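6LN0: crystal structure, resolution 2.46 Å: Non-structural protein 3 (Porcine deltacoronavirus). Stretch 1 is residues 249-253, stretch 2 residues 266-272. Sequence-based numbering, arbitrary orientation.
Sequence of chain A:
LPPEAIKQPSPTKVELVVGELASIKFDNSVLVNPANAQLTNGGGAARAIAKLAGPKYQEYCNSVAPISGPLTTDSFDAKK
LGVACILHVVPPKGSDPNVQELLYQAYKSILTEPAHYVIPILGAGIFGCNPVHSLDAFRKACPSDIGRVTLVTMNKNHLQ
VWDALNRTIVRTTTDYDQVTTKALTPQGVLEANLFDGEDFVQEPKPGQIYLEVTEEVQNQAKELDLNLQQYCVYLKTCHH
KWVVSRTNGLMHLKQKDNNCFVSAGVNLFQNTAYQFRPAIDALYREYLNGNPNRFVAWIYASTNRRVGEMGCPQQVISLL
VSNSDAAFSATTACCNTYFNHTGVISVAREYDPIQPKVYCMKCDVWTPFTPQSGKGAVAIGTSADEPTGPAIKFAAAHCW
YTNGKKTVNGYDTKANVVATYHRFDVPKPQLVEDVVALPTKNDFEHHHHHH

Stretch 1, residues 249-253: GLMHL
Stretch 2 (266-272) VNLFQNT

Stretch 1 enters through Gly249, whose phi/psi of 77/-7 lies where a positive phi by itself favours glycine, and then extends as a strand from Leu250 to Leu253, with phi between -124° and -80° and psi between 107° and 154°. Stretch 2 carries the last part of a helix that begins earlier in the chain. Its phi/psi values are -62/-31 at Val266, -78/-41 at Asn267, -53/-48 at Leu268 and -60/-43 at Phe269; Gln270 follows at -59/-25 and Asn271 at -95/17, before Thr272 opens out to -109/-177. Gln270 N bonds to Val266 O at 3.0 Å, and the tighter turn that follows is held by Asn271 N to Leu268 O at 2.9 Å and Thr272 N to Phe269 O at 2.9 Å. Thr272, chi1 p, adds OG1 to Phe269 O at 3.0 Å.

Strand and helix run antiparallel, their axes at 173° and 8.8 Å apart at closest approach. The register sets Leu250 CA 6.8 Å from Gln270 CA and His252 CA 6.9 Å from Asn267 CA, so three residues of helix span two of strand. The contact buries a modest 255 Å².

Its central rule is that a side-chain amide can serve a strand much as a neighbouring strand would. Gln270 points toward the strand with chi1 m, chi2 t and chi3 88°, and its amide engages both backbone polar groups of Met251: Met251 N donates to Gln270 OE1 at 3.1 Å (142°), while Gln270 NE2 donates to Met251 O at 2.8 Å (157°). The same NE2 makes a weak bond back to Val266 O at 3.5 Å. Met251 itself (chi1 t, chi2 p, chi3 p) starts sideways and leads its end away, leaving its backbone to do the bonding.

One helical turn earlier, Asn267 (chi1 m, chi2 -19°) leaves its CA sideways but brings its end nearer the strand. Its ND2 donates to His252 ND1 at 3.0 Å (154°), meeting the ring at its edge, near the ring plane, where the nitrogen lone pair lies. This requires ND1 to be unprotonated. His252 takes chi1 t and chi2 72°. Asn267 OD1 sits 3.0 Å from Gln270 NE2, bringing the two amides together.

Leu250, chi1 p and chi2 p, supplies the apolar part. It points toward the helix and lies against polar side chains: CD1 is 3.3 Å from Asn267 OD1, CB is 3.7 Å from Gln270 OE1, and CD2 is 3.7 Å from Asn271 OD1, an oxygen hydrogen-bonded elsewhere in the structure.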

# COMPACT_ATOMS: atom_id res chain seq x y z
N GLY A 249 -27.80 -28.69 16.49
CA GLY A 249 -28.49 -27.42 16.67
C GLY A 249 -27.70 -26.18 16.31
O GLY A 249 -28.29 -25.09 16.31
N LEU A 250 -26.41 -26.28 16.00
CA LEU A 250 -25.59 -25.13 15.66
C LEU A 250 -24.93 -25.30 14.29
O LEU A 250 -24.68 -26.43 13.85
CB LEU A 250 -24.51 -24.89 16.72
CG LEU A 250 -23.60 -26.05 17.12
CD1 LEU A 250 -22.46 -26.19 16.12
CD2 LEU A 250 -23.05 -25.82 18.51
N MET A 251 -24.63 -24.19 13.64
CA MET A 251 -23.87 -24.22 12.38
C MET A 251 -22.39 -24.38 12.71
O MET A 251 -21.78 -23.51 13.34
CB MET A 251 -24.14 -22.95 11.57
CG MET A 251 -23.52 -22.97 10.17
SD MET A 251 -24.37 -24.03 8.97
CE MET A 251 -25.74 -23.00 8.48
N HIS A 252 -21.81 -25.52 12.32
CA HIS A 252 -20.46 -25.91 12.70
C HIS A 252 -19.49 -25.66 11.56
O HIS A 252 -19.83 -25.79 10.38
CB HIS A 252 -20.41 -27.40 13.07
CG HIS A 252 -19.02 -27.92 13.31
ND1 HIS A 252 -18.29 -27.59 14.42
CD2 HIS A 252 -18.24 -28.75 12.58
CE1 HIS A 252 -17.11 -28.19 14.37
NE2 HIS A 252 -17.05 -28.90 13.26
N LEU A 253 -18.26 -25.34 11.91
CA LEU A 253 -17.23 -25.07 10.93
C LEU A 253 -16.38 -26.32 10.80
O LEU A 253 -15.57 -26.62 11.69
CB LEU A 253 -16.38 -23.86 11.32
CG LEU A 253 -15.25 -23.47 10.36
CD1 LEU A 253 -15.78 -22.74 9.14
CD2 LEU A 253 -14.23 -22.62 11.07
N VAL A 266 -16.59 -20.20 18.12
CA VAL A 266 -17.90 -19.91 17.53
C VAL A 266 -18.99 -20.83 18.05
O VAL A 266 -20.17 -20.44 18.11
CB VAL A 266 -17.81 -19.98 15.99
CG1 VAL A 266 -19.13 -19.53 15.36
CG2 VAL A 266 -16.65 -19.11 15.51
N ASN A 267 -18.65 -22.07 18.40
CA ASN A 267 -19.71 -22.97 18.85
C ASN A 267 -20.12 -22.68 20.29
O ASN A 267 -21.31 -22.70 20.61
CB ASN A 267 -19.28 -24.42 18.67
CG ASN A 267 -19.28 -24.82 17.21
OD1 ASN A 267 -19.92 -24.15 16.37
ND2 ASN A 267 -18.55 -25.88 16.89
N LEU A 268 -19.16 -22.40 21.18
CA LEU A 268 -19.50 -21.83 22.49
C LEU A 268 -20.37 -20.59 22.33
O LEU A 268 -21.42 -20.46 22.97
CB LEU A 268 -18.24 -21.50 23.26
CG LEU A 268 -18.41 -20.94 24.67
CD1 LEU A 268 -19.11 -21.95 25.56
CD2 LEU A 268 -17.04 -20.59 25.23
N PHE A 269 -19.96 -19.67 21.45
CA PHE A 269 -20.68 -18.41 21.31
C PHE A 269 -22.12 -18.67 20.90
O PHE A 269 -23.05 -18.05 21.44
CB PHE A 269 -20.00 -17.47 20.31
CG PHE A 269 -20.70 -16.16 20.17
CD1 PHE A 269 -21.73 -16.00 19.25
CD2 PHE A 269 -20.41 -15.11 21.03
CE1 PHE A 269 -22.43 -14.81 19.18
CE2 PHE A 269 -21.11 -13.92 20.96
CZ PHE A 269 -22.11 -13.77 20.02
N GLN A 270 -22.33 -19.58 19.96
CA GLN A 270 -23.68 -19.91 19.52
C GLN A 270 -24.56 -20.40 20.67
O GLN A 270 -25.79 -20.26 20.59
CB GLN A 270 -23.63 -20.95 18.40
CG GLN A 270 -23.13 -20.39 17.07
CD GLN A 270 -23.17 -21.41 15.95
OE1 GLN A 270 -24.18 -21.55 15.27
NE2 GLN A 270 -22.07 -22.14 15.76
N ASN A 271 -23.97 -20.96 21.73
CA ASN A 271 -24.75 -21.41 22.88
C ASN A 271 -24.83 -20.37 23.99
O ASN A 271 -25.15 -20.73 25.13
CB ASN A 271 -24.17 -22.72 23.44
CG ASN A 271 -24.64 -23.92 22.65
OD1 ASN A 271 -23.87 -24.53 21.91
ND2 ASN A 271 -25.93 -24.24 22.76
N THR A 272 -24.55 -19.11 23.69
CA THR A 272 -24.86 -18.02 24.60
C THR A 272 -26.02 -17.21 24.03
O THR A 272 -26.58 -17.52 22.98
CB THR A 272 -23.66 -17.11 24.84
OG1 THR A 272 -23.59 -16.20 23.76
CG2 THR A 272 -22.39 -17.91 24.91